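Local coordinates for protein octaprenyl-diphosphate synthase (PDB 4JXN) that probably makes all-trans-octaprenyl diphosphate from farnesyl diphosphate and isopentenyl diphosphate, supplying the side-chain precursor of isoprenoid quinones, at residues D239-R244 against R267-G272; D221-F226 against T247-K252. One frame throughout, in Å; residues are numbered along the deposited sequence.

Contact 1. Residues D239-R244 against R267-G272; sequences DDFRER and RTIEKG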
ATOM      1  N   ASP A 239       4.871  28.122   5.553  1.00102.80           N
ATOM      2  CA  ASP A 239       3.995  27.059   5.079  1.00124.07           C
ATOM      3  C   ASP A 239       3.523  26.141   6.201  1.00 97.11           C
ATOM      4  O   ASP A 239       2.331  25.895   6.352  1.00191.38           O
ATOM      5  CB  ASP A 239       4.683  26.252   3.976  1.00143.18           C
ATOM      6  CG  ASP A 239       4.728  26.997   2.654  1.00165.50           C
ATOM      7  OD1 ASP A 239       4.283  28.164   2.614  1.00167.38           O
ATOM      8  OD2 ASP A 239       5.223  26.429   1.661  1.00 99.68           O
ATOM      9  N   ASP A 240       4.466  25.634   6.980  1.00108.31           N
ATOM     10  CA  ASP A 240       4.169  24.772   8.133  1.00111.97           C
ATOM     11  C   ASP A 240       3.259  25.479   9.141  1.00 96.93           C
ATOM     12  O   ASP A 240       2.402  24.839   9.770  1.00 95.60           O
ATOM     13  CB  ASP A 240       5.462  24.320   8.830  1.00146.09           C
ATOM     14  CG  ASP A 240       6.186  23.215   8.072  1.00158.55           C
ATOM     15  OD1 ASP A 240       5.528  22.217   7.706  1.00107.89           O
ATOM     16  OD2 ASP A 240       7.414  23.335   7.854  1.00 91.82           O
ATOM     17  N   PHE A 241       3.461  26.794   9.281  1.00 94.64           N
ATOM     18  CA  PHE A 241       2.629  27.658  10.135  1.00156.49           C
ATOM     19  C   PHE A 241       1.169  27.722   9.662  1.00197.63           C
ATOM     20  O   PHE A 241       0.257  27.441  10.444  1.00 67.54           O
ATOM     21  CB  PHE A 241       3.242  29.069  10.219  1.00 97.59           C
ATOM     22  CG  PHE A 241       2.405  30.060  10.986  1.00119.82           C
ATOM     23  CD1 PHE A 241       1.978  29.780  12.282  1.00 81.24           C
ATOM     24  CD2 PHE A 241       2.061  31.285  10.421  1.00110.62           C
ATOM     25  CE1 PHE A 241       1.210  30.695  12.987  1.00101.00           C
ATOM     26  CE2 PHE A 241       1.293  32.202  11.123  1.00 98.46           C
ATOM     27  CZ  PHE A 241       0.871  31.908  12.409  1.00 76.42           C
ATOM     28  N   ARG A 242       0.951  28.031   8.391  1.00 69.34           N
ATOM     29  CA  ARG A 242      -0.395  28.022   7.845  1.00113.32           C
ATOM     30  C   ARG A 242      -0.997  26.626   7.919  1.00107.87           C
ATOM     31  O   ARG A 242      -2.162  26.478   8.272  1.00 87.78           O
ATOM     32  CB  ARG A 242      -0.390  28.544   6.417  1.00 67.69           C
ATOM     33  CG  ARG A 242       0.564  29.708   6.248  1.00 82.08           C
ATOM     34  CD  ARG A 242       0.791  30.081   4.795  1.00147.55           C
ATOM     35  NE  ARG A 242       1.754  31.169   4.635  1.00112.21           N
ATOM     36  CZ  ARG A 242       2.744  31.162   3.748  1.00165.51           C
ATOM     37  NH1 ARG A 242       2.913  30.122   2.945  1.00129.26           N
ATOM     38  NH2 ARG A 242       3.574  32.191   3.665  1.00 95.04           N
ATOM     39  N   GLU A 243      -0.186  25.613   7.611  1.00124.17           N
ATOM     40  CA  GLU A 243      -0.582  24.191   7.693  1.00 72.41           C
ATOM     41  C   GLU A 243      -0.914  23.696   9.101  1.00 94.20           C
ATOM     42  O   GLU A 243      -1.491  22.614   9.248  1.00107.47           O
ATOM     43  CB  GLU A 243       0.522  23.276   7.138  1.00143.00           C
ATOM     44  CG  GLU A 243       0.518  23.072   5.632  1.00126.03           C
ATOM     45  CD  GLU A 243       1.482  21.974   5.207  1.00179.30           C
ATOM     46  OE1 GLU A 243       2.426  22.265   4.441  1.00157.00           O
ATOM     47  OE2 GLU A 243       1.307  20.820   5.655  1.00133.48           O
ATOM     48  N   ARG A 244      -0.515  24.448  10.129  1.00 70.76           N
ATOM     49  CA  ARG A 244      -0.824  24.099  11.523  1.00101.74           C
ATOM     50  C   ARG A 244      -0.111  22.791  11.891  1.00111.62           C
ATOM     51  O   ARG A 244      -0.564  22.004  12.730  1.00 90.00           O
ATOM     52  CB  ARG A 244      -2.346  24.020  11.741  1.00106.46           C
ATOM     53  CG  ARG A 244      -3.103  25.243  11.216  1.00132.07           C
ATOM     54  CD  ARG A 244      -4.580  24.963  10.984  1.00 91.43           C
ATOM     55  NE  ARG A 244      -5.237  24.592  12.234  1.00105.97           N
ATOM     56  CZ  ARG A 244      -6.451  24.059  12.338  1.00 71.55           C
ATOM     57  NH1 ARG A 244      -6.931  23.752  13.547  1.00 72.81           N
ATOM     58  NH2 ARG A 244      -7.179  23.817  11.253  1.00101.21           N
ATOM     59  N   ARG A 267      -4.774  29.660  19.124  1.00 97.17           N
ATOM     60  CA  ARG A 267      -5.667  30.255  18.133  1.00 61.44           C
ATOM     61  C   ARG A 267      -5.305  29.962  16.675  1.00 67.51           C
ATOM     62  O   ARG A 267      -6.185  29.681  15.859  1.00 88.07           O
ATOM     63  CB  ARG A 267      -5.698  31.780  18.350  1.00110.65           C
ATOM     64  CG  ARG A 267      -6.510  32.572  17.329  1.00 74.43           C
ATOM     65  CD  ARG A 267      -6.753  34.014  17.783  1.00120.68           C
ATOM     66  NE  ARG A 267      -5.547  34.850  17.768  1.00 73.33           N
ATOM     67  CZ  ARG A 267      -4.953  35.320  16.665  1.00 71.39           C
ATOM     68  NH1 ARG A 267      -3.859  36.068  16.773  1.00 63.61           N
ATOM     69  NH2 ARG A 267      -5.427  35.047  15.450  1.00 88.87           N
ATOM     70  N   THR A 268      -4.023  30.080  16.341  1.00 98.68           N
ATOM     71  CA  THR A 268      -3.553  29.992  14.946  1.00108.00           C
ATOM     72  C   THR A 268      -3.230  28.558  14.494  1.00 73.22           C
ATOM     73  O   THR A 268      -2.984  28.310  13.305  1.00 68.59           O
ATOM     74  CB  THR A 268      -2.286  30.852  14.746  1.00103.85           C
ATOM     75  OG1 THR A 268      -1.322  30.528  15.758  1.00 83.00           O
ATOM     76  CG2 THR A 268      -2.613  32.336  14.836  1.00 83.48           C
ATOM     77  N   ILE A 269      -3.225  27.636  15.457  1.00 70.01           N
ATOM     78  CA  ILE A 269      -2.858  26.240  15.241  1.00104.46           C
ATOM     79  C   ILE A 269      -4.058  25.347  15.565  1.00 71.32           C
ATOM     80  O   ILE A 269      -4.571  24.654  14.686  1.00134.69           O
ATOM     81  CB  ILE A 269      -1.647  25.836  16.125  1.00 87.94           C
ATOM     82  CG1 ILE A 269      -0.447  26.765  15.878  1.00 96.21           C
ATOM     83  CG2 ILE A 269      -1.257  24.382  15.890  1.00135.74           C
ATOM     84  CD1 ILE A 269       0.071  26.773  14.453  1.00 85.91           C
ATOM     85  N   GLU A 270      -4.517  25.376  16.814  1.00 86.00           N
ATOM     86  CA  GLU A 270      -5.627  24.517  17.230  1.00108.95           C
ATOM     87  C   GLU A 270      -7.001  25.011  16.761  1.00101.31           C
ATOM     88  O   GLU A 270      -7.894  24.199  16.523  1.00159.74           O
ATOM     89  CB  GLU A 270      -5.603  24.307  18.739  1.00 59.64           C
ATOM     90  CG  GLU A 270      -4.395  23.507  19.193  1.00 96.09           C
ATOM     91  CD  GLU A 270      -4.490  23.069  20.639  1.00127.49           C
ATOM     92  OE1 GLU A 270      -5.281  23.680  21.392  1.00 99.91           O
ATOM     93  OE2 GLU A 270      -3.773  22.118  21.020  1.00 86.21           O
ATOM     94  N   LYS A 271      -7.163  26.324  16.615  1.00109.59           N
ATOM     95  CA  LYS A 271      -8.387  26.894  16.034  1.00 94.08           C
ATOM     96  C   LYS A 271      -8.242  27.213  14.541  1.00 74.22           C
ATOM     97  O   LYS A 271      -9.234  27.439  13.852  1.00108.23           O
ATOM     98  CB  LYS A 271      -8.799  28.158  16.789  1.00104.83           C
ATOM     99  CG  LYS A 271      -9.426  27.895  18.145  1.00117.96           C
ATOM    100  CD  LYS A 271     -10.874  27.451  18.016  1.00154.09           C
ATOM    101  CE  LYS A 271     -11.573  27.457  19.365  1.00139.90           C
ATOM    102  NZ  LYS A 271     -10.853  26.624  20.367  1.00103.51           N
ATOM    103  N   GLY A 272      -7.010  27.263  14.047  1.00 72.28           N
ATOM    104  CA  GLY A 272      -6.759  27.543  12.635  1.00 65.10           C
ATOM    105  C   GLY A 272      -7.017  28.971  12.179  1.00119.35           C
ATOM    106  O   GLY A 272      -6.786  29.293  11.013  1.00102.49           O
TER
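Arg244 reaches across to the backbone carbonyl of Ile269 and grips this one oxygen side-on with two nitrogens. Its NE lies 2.5 Å from Ile269 O, with an N-H...O angle of 152°, though the exact length is uncertain. Its NH1 lies 2.8 Å from the same atom in a more bent bond of 134°. Ile269 O sits almost exactly in the guanidinium plane, so both N-H groups converge on it at the group's edge. One face of the guanidinium is covered by Gly272, whose CA is 3.3 Å from Arg244 NE. A CB at Gly272 would clash with Arg244 CZ, and the residue also has positive phi; both favour glycine. Beside this polar grip, Phe241 CE1 meets Thr268 OG1 at 3.8 Å, with the hydroxyl oxygen at the ring's edge; that oxygen is hydrogen-bonded to Phe264 O. Phe241 CD1 packs 4.2 Å from Ile269 CD1, the two side chains crossing at about a right angle. Phe241 CG lies anti to the backbone N (chi1 176°), and Leu279 and Ala282 of helix 278-288 also touch the ring. Further back, a Schellman motif ends helix 239-242 and gives Arg244 its positive phi. An alanine here removes both guanidinium donors, and Ile269 O would probably be left without that pair of bonds and Gly272 CA without the flat group packed against it. Near the C-terminal end of helix 259-270, where carbonyls commonly lack backbone donors, the guanidinium supplies N-H groups to one of them, and the helix's partial negative charge would probably favour the cation.

Contact 2. Residues D221-F226 against T247-K252; sequences DDLLDF and TMPLIK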
ATOM      1  N   ASP A 221      14.731  20.813   6.621  1.00 64.56           N
ATOM      2  CA  ASP A 221      13.498  21.239   5.938  1.00 66.59           C
ATOM      3  C   ASP A 221      12.689  22.144   6.851  1.00 78.29           C
ATOM      4  O   ASP A 221      12.287  23.230   6.462  1.00 61.14           O
ATOM      5  CB  ASP A 221      12.625  20.038   5.529  1.00 71.79           C
ATOM      6  CG  ASP A 221      12.945  19.502   4.126  1.00172.84           C
ATOM      7  OD1 ASP A 221      14.033  19.777   3.573  1.00 86.66           O
ATOM      8  OD2 ASP A 221      12.089  18.783   3.571  1.00 94.92           O
ATOM      9  N   ASP A 222      12.456  21.672   8.071  1.00 76.93           N
ATOM     10  CA  ASP A 222      11.721  22.424   9.090  1.00 56.05           C
ATOM     11  C   ASP A 222      12.271  23.840   9.260  1.00 60.96           C
ATOM     12  O   ASP A 222      11.523  24.822   9.308  1.00 75.94           O
ATOM     13  CB  ASP A 222      11.814  21.682  10.419  1.00 59.28           C
ATOM     14  CG  ASP A 222      10.960  20.424  10.457  1.00 77.92           C
ATOM     15  OD1 ASP A 222      10.338  20.072   9.431  1.00 58.24           O
ATOM     16  OD2 ASP A 222      10.914  19.783  11.527  1.00 81.20           O
ATOM     17  N   LEU A 223      13.593  23.915   9.342  1.00 71.70           N
ATOM     18  CA  LEU A 223      14.335  25.165   9.502  1.00 67.99           C
ATOM     19  C   LEU A 223      14.151  26.140   8.339  1.00 81.56           C
ATOM     20  O   LEU A 223      13.907  27.325   8.552  1.00 99.03           O
ATOM     21  CB  LEU A 223      15.825  24.833   9.627  1.00 57.63           C
ATOM     22  CG  LEU A 223      16.632  25.326  10.823  1.00 77.40           C
ATOM     23  CD1 LEU A 223      15.771  25.572  12.050  1.00 83.89           C
ATOM     24  CD2 LEU A 223      17.746  24.326  11.123  1.00 64.84           C
ATOM     25  N   LEU A 224      14.280  25.630   7.115  1.00 72.05           N
ATOM     26  CA  LEU A 224      14.218  26.454   5.902  1.00 97.23           C
ATOM     27  C   LEU A 224      12.801  26.925   5.552  1.00 71.70           C
ATOM     28  O   LEU A 224      12.629  27.812   4.715  1.00 93.00           O
ATOM     29  CB  LEU A 224      14.825  25.697   4.715  1.00 86.28           C
ATOM     30  CG  LEU A 224      16.272  25.232   4.916  1.00 95.37           C
ATOM     31  CD1 LEU A 224      16.838  24.616   3.647  1.00 78.18           C
ATOM     32  CD2 LEU A 224      17.137  26.387   5.382  1.00 66.85           C
ATOM     33  N   ASP A 225      11.792  26.346   6.199  1.00 67.44           N
ATOM     34  CA  ASP A 225      10.422  26.838   6.074  1.00 68.08           C
ATOM     35  C   ASP A 225      10.225  28.188   6.789  1.00 85.12           C
ATOM     36  O   ASP A 225       9.129  28.746   6.756  1.00 96.55           O
ATOM     37  CB  ASP A 225       9.432  25.805   6.622  1.00 87.28           C
ATOM     38  CG  ASP A 225       8.047  25.967   6.037  1.00134.01           C
ATOM     39  OD1 ASP A 225       7.898  25.762   4.815  1.00150.78           O
ATOM     40  OD2 ASP A 225       7.112  26.302   6.797  1.00114.17           O
ATOM     41  N   PHE A 226      11.283  28.683   7.441  1.00105.44           N
ATOM     42  CA  PHE A 226      11.313  30.005   8.076  1.00108.84           C
ATOM     43  C   PHE A 226      12.499  30.838   7.561  1.00 84.67           C
ATOM     44  O   PHE A 226      12.316  31.952   7.065  1.00146.23           O
ATOM     45  CB  PHE A 226      11.385  29.850   9.602  1.00 50.54           C
ATOM     46  CG  PHE A 226      10.220  29.072  10.194  1.00 50.53           C
ATOM     47  CD1 PHE A 226       9.013  29.707  10.484  1.00 84.51           C
ATOM     48  CD2 PHE A 226      10.323  27.706  10.435  1.00174.84           C
ATOM     49  CE1 PHE A 226       7.941  28.998  11.014  1.00 78.58           C
ATOM     50  CE2 PHE A 226       9.254  26.992  10.967  1.00164.53           C
ATOM     51  CZ  PHE A 226       8.062  27.640  11.258  1.00 95.29           C
ATOM     52  N   THR A 247       6.187  21.777  13.474  1.00 87.90           N
ATOM     53  CA  THR A 247       7.621  21.756  13.220  1.00 68.85           C
ATOM     54  C   THR A 247       8.393  21.922  14.547  1.00 94.55           C
ATOM     55  O   THR A 247       7.830  22.362  15.556  1.00 79.70           O
ATOM     56  CB  THR A 247       7.945  22.927  12.266  1.00 70.31           C
ATOM     57  OG1 THR A 247       6.886  23.071  11.316  1.00131.22           O
ATOM     58  CG2 THR A 247       9.184  22.705  11.518  1.00104.91           C
ATOM     59  N   MET A 248       9.674  21.563  14.559  1.00 75.19           N
ATOM     60  CA  MET A 248      10.469  21.674  15.787  1.00 76.62           C
ATOM     61  C   MET A 248      10.597  23.115  16.295  1.00 49.10           C
ATOM     62  O   MET A 248      10.468  23.353  17.497  1.00 62.78           O
ATOM     63  CB  MET A 248      11.863  21.073  15.602  1.00 70.32           C
ATOM     64  CG  MET A 248      12.693  21.065  16.882  1.00 85.81           C
ATOM     65  SD  MET A 248      14.235  20.135  16.753  1.00 70.74           S
ATOM     66  CE  MET A 248      13.631  18.457  16.956  1.00 94.75           C
ATOM     67  N   PRO A 249      10.893  24.072  15.401  1.00 46.01           N
ATOM     68  CA  PRO A 249      10.929  25.478  15.845  1.00 71.88           C
ATOM     69  C   PRO A 249       9.651  25.928  16.562  1.00 52.76           C
ATOM     70  O   PRO A 249       9.715  26.693  17.538  1.00 60.26           O
ATOM     71  CB  PRO A 249      11.081  26.254  14.538  1.00 61.53           C
ATOM     72  CG  PRO A 249      11.677  25.283  13.578  1.00 62.77           C
ATOM     73  CD  PRO A 249      11.054  23.975  13.944  1.00 50.97           C
ATOM     74  N   LEU A 250       8.502  25.432  16.101  1.00 53.58           N
ATOM     75  CA  LEU A 250       7.216  25.751  16.733  1.00 50.48           C
ATOM     76  C   LEU A 250       7.066  25.078  18.080  1.00 55.34           C
ATOM     77  O   LEU A 250       6.529  25.665  19.017  1.00 63.50           O
ATOM     78  CB  LEU A 250       6.045  25.391  15.816  1.00 65.69           C
ATOM     79  CG  LEU A 250       6.026  26.175  14.497  1.00 67.95           C
ATOM     80  CD1 LEU A 250       5.063  25.539  13.505  1.00149.49           C
ATOM     81  CD2 LEU A 250       5.663  27.634  14.729  1.00190.74           C
ATOM     82  N   ILE A 251       7.556  23.850  18.189  1.00 65.45           N
ATOM     83  CA  ILE A 251       7.470  23.128  19.451  1.00 46.71           C
ATOM     84  C   ILE A 251       8.291  23.816  20.525  1.00 46.29           C
ATOM     85  O   ILE A 251       7.872  23.941  21.691  1.00 62.19           O
ATOM     86  CB  ILE A 251       7.977  21.672  19.303  1.00 90.72           C
ATOM     87  CG1 ILE A 251       7.008  20.860  18.448  1.00 60.60           C
ATOM     88  CG2 ILE A 251       8.134  21.003  20.667  1.00 56.89           C
ATOM     89  CD1 ILE A 251       7.599  19.578  17.908  1.00 94.40           C
ATOM     90  N   LYS A 252       9.493  24.202  20.133  1.00 50.08           N
ATOM     91  CA  LYS A 252      10.400  24.865  21.038  1.00 59.25           C
ATOM     92  C   LYS A 252       9.869  26.253  21.443  1.00 51.35           C
ATOM     93  O   LYS A 252      10.109  26.703  22.567  1.00 61.57           O
ATOM     94  CB  LYS A 252      11.773  24.985  20.382  1.00 52.22           C
ATOM     95  CG  LYS A 252      12.567  23.690  20.343  1.00 64.21           C
ATOM     96  CD  LYS A 252      14.034  23.979  20.044  1.00 56.34           C
ATOM     97  CE  LYS A 252      14.875  22.713  19.932  1.00 85.21           C
ATOM     98  NZ  LYS A 252      15.234  22.164  21.267  1.00 65.96           N
TER
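Phe226 meets Pro249 and Leu250 just beyond the DDLLD sequence of residues 221-225, the second aspartate-rich motif of the all-helical trans-prenyltransferase fold, which in relatives takes part in magnesium-diphosphate binding. Its CB points toward the 247-252 segment, and CG lies anti to the carbonyl carbon (chi1 -59°); beyond it the ring meets the first turn of helix 248-254. From there, CD2 comes within 4.2 Å of Pro249 CG. The next atom, CE2, is nearer, 4.0 Å from Pro249 CG, and it also has Thr247 CG2 at 4.3 Å, near the ring plane at its edge. At the tip, CZ lies 4.1 Å from Leu250 CG, the two side chains crossing obliquely. Pro249 fits this turn because a helix's first residues need no backbone N-H acceptor within it; Thr247 occupies the N-cap position, and Ile251 N bonds back to Thr247 O. Helix 291-309 extends the apolar cluster through Leu292, which touches Pro249. Asp222 also points toward the helix start, but its very short approach to Thr247 CG2 is doubtful. Its OD1 is hydrogen-bonded to Gln218 NE2, while Asp222 OD2 stands 3.7 Å from Met248 N.

Overall arrangement
Contact 2 is the inner of the pair, its centre about 16 Å from the centre of the chain and its touching residues all buried; contact 1 lies about 23 Å out and is partly buried. The difference shows in the chemistry: apolar side chains dominate contact 2, whereas an arginine bound to a backbone carbonyl dominates contact 1. Their segments alternate along the sequence, so helix 239-242 of contact 1 falls between helices 200-224 and 248-254 of contact 2. The contacts' centres are about 13 Å apart, and they touch directly: Asp240 N probably donates to Asp225 OD2 at 2.7 Å, while Asp240 also packs against Thr247.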